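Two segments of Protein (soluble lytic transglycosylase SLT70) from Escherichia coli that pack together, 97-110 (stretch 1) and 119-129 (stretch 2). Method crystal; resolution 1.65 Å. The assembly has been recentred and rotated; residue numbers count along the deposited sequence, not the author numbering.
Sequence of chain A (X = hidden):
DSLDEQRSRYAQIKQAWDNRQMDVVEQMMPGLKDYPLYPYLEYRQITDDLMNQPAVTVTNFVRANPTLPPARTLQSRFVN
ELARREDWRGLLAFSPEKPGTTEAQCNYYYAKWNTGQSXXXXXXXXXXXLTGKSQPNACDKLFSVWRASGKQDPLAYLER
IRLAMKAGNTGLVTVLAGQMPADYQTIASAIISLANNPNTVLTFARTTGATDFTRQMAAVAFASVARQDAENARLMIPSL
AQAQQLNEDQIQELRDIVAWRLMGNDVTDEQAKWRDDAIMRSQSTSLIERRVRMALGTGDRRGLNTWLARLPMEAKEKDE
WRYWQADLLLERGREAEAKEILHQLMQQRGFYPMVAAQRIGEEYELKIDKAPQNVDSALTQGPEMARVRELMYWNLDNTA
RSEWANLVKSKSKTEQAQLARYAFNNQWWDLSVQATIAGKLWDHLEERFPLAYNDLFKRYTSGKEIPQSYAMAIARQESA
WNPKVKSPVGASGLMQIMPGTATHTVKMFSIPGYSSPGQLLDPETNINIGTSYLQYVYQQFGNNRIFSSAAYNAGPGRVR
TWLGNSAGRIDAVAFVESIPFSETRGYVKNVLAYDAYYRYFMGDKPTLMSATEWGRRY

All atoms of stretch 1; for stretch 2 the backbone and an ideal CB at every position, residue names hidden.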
# COMPACT_ATOMS: atom_id res chain seq x y z
N GLU A 97 19.92 24.47 -0.26
CA GLU A 97 18.74 24.09 -1.04
C GLU A 97 17.71 23.40 -0.14
O GLU A 97 18.06 22.82 0.89
CB GLU A 97 19.10 23.12 -2.17
CG GLU A 97 20.19 23.61 -3.12
CD GLU A 97 19.99 25.03 -3.60
OE1 GLU A 97 18.83 25.40 -3.93
OE2 GLU A 97 20.99 25.78 -3.66
N LYS A 98 16.45 23.44 -0.55
CA LYS A 98 15.35 22.82 0.19
C LYS A 98 15.66 21.33 0.45
O LYS A 98 16.03 20.60 -0.47
CB LYS A 98 14.08 22.95 -0.67
CG LYS A 98 12.81 22.36 -0.10
CD LYS A 98 11.75 22.34 -1.21
CE LYS A 98 10.40 21.89 -0.70
NZ LYS A 98 9.37 21.85 -1.79
N PRO A 99 15.62 20.90 1.73
CA PRO A 99 15.91 19.50 2.06
C PRO A 99 14.83 18.51 1.65
O PRO A 99 13.76 18.89 1.19
CB PRO A 99 16.14 19.53 3.58
CG PRO A 99 15.34 20.70 4.03
CD PRO A 99 15.47 21.72 2.94
N GLY A 100 15.11 17.23 1.88
CA GLY A 100 14.19 16.17 1.47
C GLY A 100 12.95 15.86 2.27
O GLY A 100 11.90 15.58 1.69
N THR A 101 13.04 15.87 3.60
CA THR A 101 11.87 15.53 4.41
C THR A 101 11.02 16.73 4.74
O THR A 101 11.51 17.86 4.75
CB THR A 101 12.27 14.85 5.72
OG1 THR A 101 12.97 15.78 6.56
CG2 THR A 101 13.19 13.66 5.44
N THR A 102 9.76 16.49 5.05
CA THR A 102 8.86 17.58 5.40
C THR A 102 9.34 18.30 6.64
O THR A 102 9.38 19.54 6.66
CB THR A 102 7.43 17.08 5.63
OG1 THR A 102 7.00 16.37 4.47
CG2 THR A 102 6.50 18.26 5.85
N GLU A 103 9.78 17.55 7.65
CA GLU A 103 10.26 18.15 8.90
C GLU A 103 11.46 19.07 8.63
O GLU A 103 11.49 20.21 9.09
CB GLU A 103 10.63 17.09 9.94
CG GLU A 103 11.02 17.69 11.28
CD GLU A 103 11.41 16.65 12.31
OE1 GLU A 103 11.28 15.43 12.04
OE2 GLU A 103 11.86 17.05 13.41
N ALA A 104 12.41 18.59 7.82
CA ALA A 104 13.58 19.39 7.47
C ALA A 104 13.16 20.63 6.66
O ALA A 104 13.75 21.70 6.81
CB ALA A 104 14.60 18.56 6.67
N GLN A 105 12.13 20.50 5.81
CA GLN A 105 11.66 21.64 5.01
C GLN A 105 11.05 22.71 5.92
O GLN A 105 11.27 23.90 5.71
CB GLN A 105 10.65 21.17 3.96
CG GLN A 105 11.31 20.35 2.86
CD GLN A 105 10.30 19.61 1.99
OE1 GLN A 105 9.09 19.81 2.13
NE2 GLN A 105 10.80 18.78 1.09
N CYS A 106 10.30 22.27 6.94
CA CYS A 106 9.70 23.19 7.91
C CYS A 106 10.83 24.00 8.55
O CYS A 106 10.74 25.22 8.70
CB CYS A 106 8.99 22.43 9.02
SG CYS A 106 7.54 21.43 8.52
N ASN A 107 11.90 23.32 8.93
CA ASN A 107 13.02 23.99 9.57
C ASN A 107 13.82 24.89 8.61
O ASN A 107 14.29 25.97 9.00
CB ASN A 107 13.93 22.96 10.25
CG ASN A 107 13.31 22.43 11.54
OD1 ASN A 107 12.75 23.20 12.32
ND2 ASN A 107 13.44 21.13 11.77
N TYR A 108 13.91 24.47 7.35
CA TYR A 108 14.61 25.23 6.32
C TYR A 108 13.92 26.58 6.12
O TYR A 108 14.57 27.63 6.08
CB TYR A 108 14.60 24.42 5.02
CG TYR A 108 15.15 25.14 3.80
CD1 TYR A 108 16.52 25.14 3.52
CD2 TYR A 108 14.29 25.80 2.90
CE1 TYR A 108 17.03 25.76 2.37
CE2 TYR A 108 14.79 26.42 1.74
CZ TYR A 108 16.16 26.39 1.48
OH TYR A 108 16.64 26.96 0.32
N TYR A 109 12.59 26.55 5.97
CA TYR A 109 11.86 27.80 5.78
C TYR A 109 11.84 28.68 7.02
O TYR A 109 11.89 29.90 6.90
CB TYR A 109 10.47 27.55 5.20
CG TYR A 109 10.61 27.10 3.78
CD1 TYR A 109 11.13 27.96 2.81
CD2 TYR A 109 10.29 25.80 3.40
CE1 TYR A 109 11.33 27.55 1.52
CE2 TYR A 109 10.49 25.37 2.08
CZ TYR A 109 11.01 26.26 1.15
OH TYR A 109 11.20 25.87 -0.15
N TYR A 110 11.85 28.08 8.21
CA TYR A 110 11.90 28.89 9.43
C TYR A 110 13.30 29.54 9.48
O TYR A 110 13.44 30.70 9.88
CB TYR A 110 11.66 28.03 10.68
CG TYR A 110 11.50 28.84 11.95
CD1 TYR A 110 10.36 29.61 12.18
CD2 TYR A 110 12.49 28.81 12.93
CE1 TYR A 110 10.20 30.33 13.36
CE2 TYR A 110 12.34 29.53 14.12
CZ TYR A 110 11.19 30.28 14.33
OH TYR A 110 11.04 30.97 15.52
N UNK A 119 9.93 36.61 2.38
CA UNK A 119 9.16 36.30 1.17
C UNK A 119 9.33 34.84 0.77
O UNK A 119 8.36 34.13 0.47
CB UNK A 119 9.59 37.21 0.02
N UNK A 120 10.57 34.36 0.83
CA UNK A 120 10.86 32.97 0.49
C UNK A 120 10.29 32.03 1.55
O UNK A 120 9.76 30.95 1.24
CB UNK A 120 12.37 32.76 0.35
N UNK A 121 10.39 32.44 2.81
CA UNK A 121 9.87 31.65 3.92
C UNK A 121 8.36 31.44 3.77
O UNK A 121 7.87 30.33 3.98
CB UNK A 121 10.18 32.33 5.25
N UNK A 122 7.64 32.49 3.37
CA UNK A 122 6.19 32.41 3.20
C UNK A 122 5.77 31.54 2.02
O UNK A 122 4.73 30.86 2.07
CB UNK A 122 5.61 33.82 3.02
N UNK A 123 6.57 31.55 0.95
CA UNK A 123 6.30 30.72 -0.22
C UNK A 123 6.40 29.26 0.23
O UNK A 123 5.55 28.45 -0.10
CB UNK A 123 7.27 31.02 -1.36
N UNK A 124 7.43 28.95 1.01
CA UNK A 124 7.61 27.58 1.49
C UNK A 124 6.53 27.19 2.47
O UNK A 124 5.98 26.08 2.40
CB UNK A 124 8.98 27.42 2.14
N UNK A 125 6.24 28.09 3.40
CA UNK A 125 5.20 27.86 4.41
C UNK A 125 3.86 27.54 3.76
O UNK A 125 3.21 26.57 4.13
CB UNK A 125 5.06 29.08 5.32
N UNK A 126 3.48 28.32 2.74
CA UNK A 126 2.20 28.11 2.06
C UNK A 126 2.11 26.72 1.43
O UNK A 126 1.07 26.06 1.52
CB UNK A 126 1.99 29.18 0.99
N UNK A 127 3.19 26.27 0.83
CA UNK A 127 3.23 24.96 0.20
C UNK A 127 3.08 23.84 1.25
O UNK A 127 2.40 22.84 1.01
CB UNK A 127 4.54 24.79 -0.58
N UNK A 128 3.70 24.03 2.41
CA UNK A 128 3.65 23.06 3.50
C UNK A 128 2.28 23.09 4.20
O UNK A 128 1.84 22.10 4.79
CB UNK A 128 4.77 23.34 4.51
N UNK A 129 1.62 24.24 4.13
CA UNK A 129 0.33 24.46 4.77
C UNK A 129 -0.84 23.83 4.04
O UNK A 129 -1.75 23.30 4.67
CB UNK A 129 0.08 25.96 4.91

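Stretch 2 is helical throughout, and it runs against the helix 102-110 with the two chain directions 154° apart and the axes 8.9 Å apart at their closest. Every position has helical backbone angles, so the neighbourhood of each CB is the better guide to what belongs there.

Position 119 has nothing of stretch 1 within 5.5 Å of its ideal CB; almost any helix-compatible residue would do. It is Glu 119, extended and free of stretch 1.

At position 120 CA-to-CB points sideways, and the ideal CB lies 5.4 Å from Tyr 109 CE1. A long side chain could run along that ring toward the hydroxyls of Tyr 108 and Tyr 109, so Glu, Gln, Lys or Arg would all be plausible. Glu 120 is found. Its chi1 and chi2 are both t, and OE2 comes 3.9 Å from Tyr 108 OH, too far for a direct bond. Water 3 bridges the pair, donating to Glu 120 OE2 and, weakly, to Tyr 108 OH; water 4 donates to Glu 120 OE2 and also hydrogen-bonds Tyr 109 OH, linking the acid to the other tyrosine.

Position 121 is the point of closest register, its CA 4.7 Å from Tyr 109 CA. The ideal CB is already 3.4 Å from Tyr 109 O, which favours a small residue such as Ala, Gly or Ser. Ala 121 fits, its methyl resting against that carbonyl.

Positions 122 and 123 have no CB neighbours in stretch 1, and the first points away from it. Many residues would suit both; they are Trp 122 and Gln 123, neither in contact with stretch 1.

Position 124 is the most restrictive. CA-to-CB would point toward stretch 1, and an ideal CB would lie 2.3 Å from Tyr 109 CD1, a clash. Only glycine suits this backbone and ring placement, and Gly 124 is present. Its CA sits 3.5 Å from the centroid of the Tyr 109 ring, 3° off the normal, making a CH-pi contact over the face. The ring thus becomes a knob seated among Gly 124, Glu 120, Ala 121 and 128.

Position 125 points sideways with no CB neighbour, leaving the choice open; Ala 125 barely touches the ring. Position 126 is out of reach and equally permissive; Lys 126 extends there.

Position 127 points toward stretch 1, where the extended Lys 98 brings its ammonium group. An acid would pair with it, though a polar amide could also serve. Glu 127 forms a salt bridge, Lys 98 NZ to Glu 127 OE2 at 3.1 Å, whose hydrogen bond is weak. Water 2 donates to both Glu 127 OE2 and Gln 105 OE1.

Position 128 also points inward, its ideal CB 5.2 Å from Cys 106 SG, above a hollow made by Thr 102, Gln 105, Cys 106 and Tyr 109. Leu, Ile or Met could fill it. Leu 128 does: CD2 lies 3.7 Å from Thr 102 CG2, and CD1 4.0 Å from Tyr 109 CD2.

Position 129 is out of reach, and Trp 129 makes no contact with stretch 1.

Stretch 2 (119-129) EEAWQGAKELW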
# COMPACT_ATOMS: atom_id res chain seq x y z
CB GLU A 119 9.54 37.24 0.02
CG GLU A 119 8.79 36.98 -1.27
CD GLU A 119 9.15 37.94 -2.41
OE1 GLU A 119 10.26 38.53 -2.39
OE2 GLU A 119 8.32 38.08 -3.33
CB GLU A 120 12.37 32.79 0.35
CG GLU A 120 12.74 31.41 -0.12
CD GLU A 120 14.23 31.20 -0.35
OE1 GLU A 120 15.05 32.13 -0.16
OE2 GLU A 120 14.56 30.06 -0.74
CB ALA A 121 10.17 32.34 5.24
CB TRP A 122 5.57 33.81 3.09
CG TRP A 122 5.92 34.76 4.22
CD1 TRP A 122 5.90 36.13 4.15
CD2 TRP A 122 6.36 34.43 5.55
NE1 TRP A 122 6.29 36.67 5.35
CE2 TRP A 122 6.58 35.65 6.23
CE3 TRP A 122 6.60 33.23 6.24
CZ2 TRP A 122 7.03 35.71 7.55
CZ3 TRP A 122 7.05 33.29 7.56
CH2 TRP A 122 7.26 34.52 8.20
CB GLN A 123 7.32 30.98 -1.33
CG GLN A 123 7.24 32.38 -1.93
CD GLN A 123 8.53 32.82 -2.63
OE1 GLN A 123 9.53 32.09 -2.68
NE2 GLN A 123 8.52 34.05 -3.15
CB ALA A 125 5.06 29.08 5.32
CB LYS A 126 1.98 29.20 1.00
CG LYS A 126 0.59 29.13 0.38
CD LYS A 126 0.39 30.23 -0.65
CE LYS A 126 -1.01 30.15 -1.24
NZ LYS A 126 -1.23 31.17 -2.31
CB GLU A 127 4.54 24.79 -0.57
CG GLU A 127 4.62 23.51 -1.38
CD GLU A 127 5.85 23.47 -2.28
OE1 GLU A 127 6.27 24.54 -2.78
OE2 GLU A 127 6.41 22.36 -2.47
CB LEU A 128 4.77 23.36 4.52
CG LEU A 128 6.21 23.04 4.08
CD1 LEU A 128 7.23 23.76 4.96
CD2 LEU A 128 6.42 21.53 4.10
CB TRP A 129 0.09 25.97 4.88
CG TRP A 129 -1.25 26.38 5.42
CD1 TRP A 129 -2.34 26.80 4.69
CD2 TRP A 129 -1.62 26.51 6.80
NE1 TRP A 129 -3.36 27.18 5.54
CE2 TRP A 129 -2.94 27.01 6.84
CE3 TRP A 129 -0.95 26.25 8.01
CZ2 TRP A 129 -3.61 27.26 8.03
CZ3 TRP A 129 -1.62 26.50 9.21
CH2 TRP A 129 -2.95 27.00 9.21
O HOH W 1 8.83 25.08 -1.21
O HOH W 2 7.26 21.42 0.57
O HOH W 3 16.96 29.37 -2.01
O HOH W 4 12.66 28.15 -1.55
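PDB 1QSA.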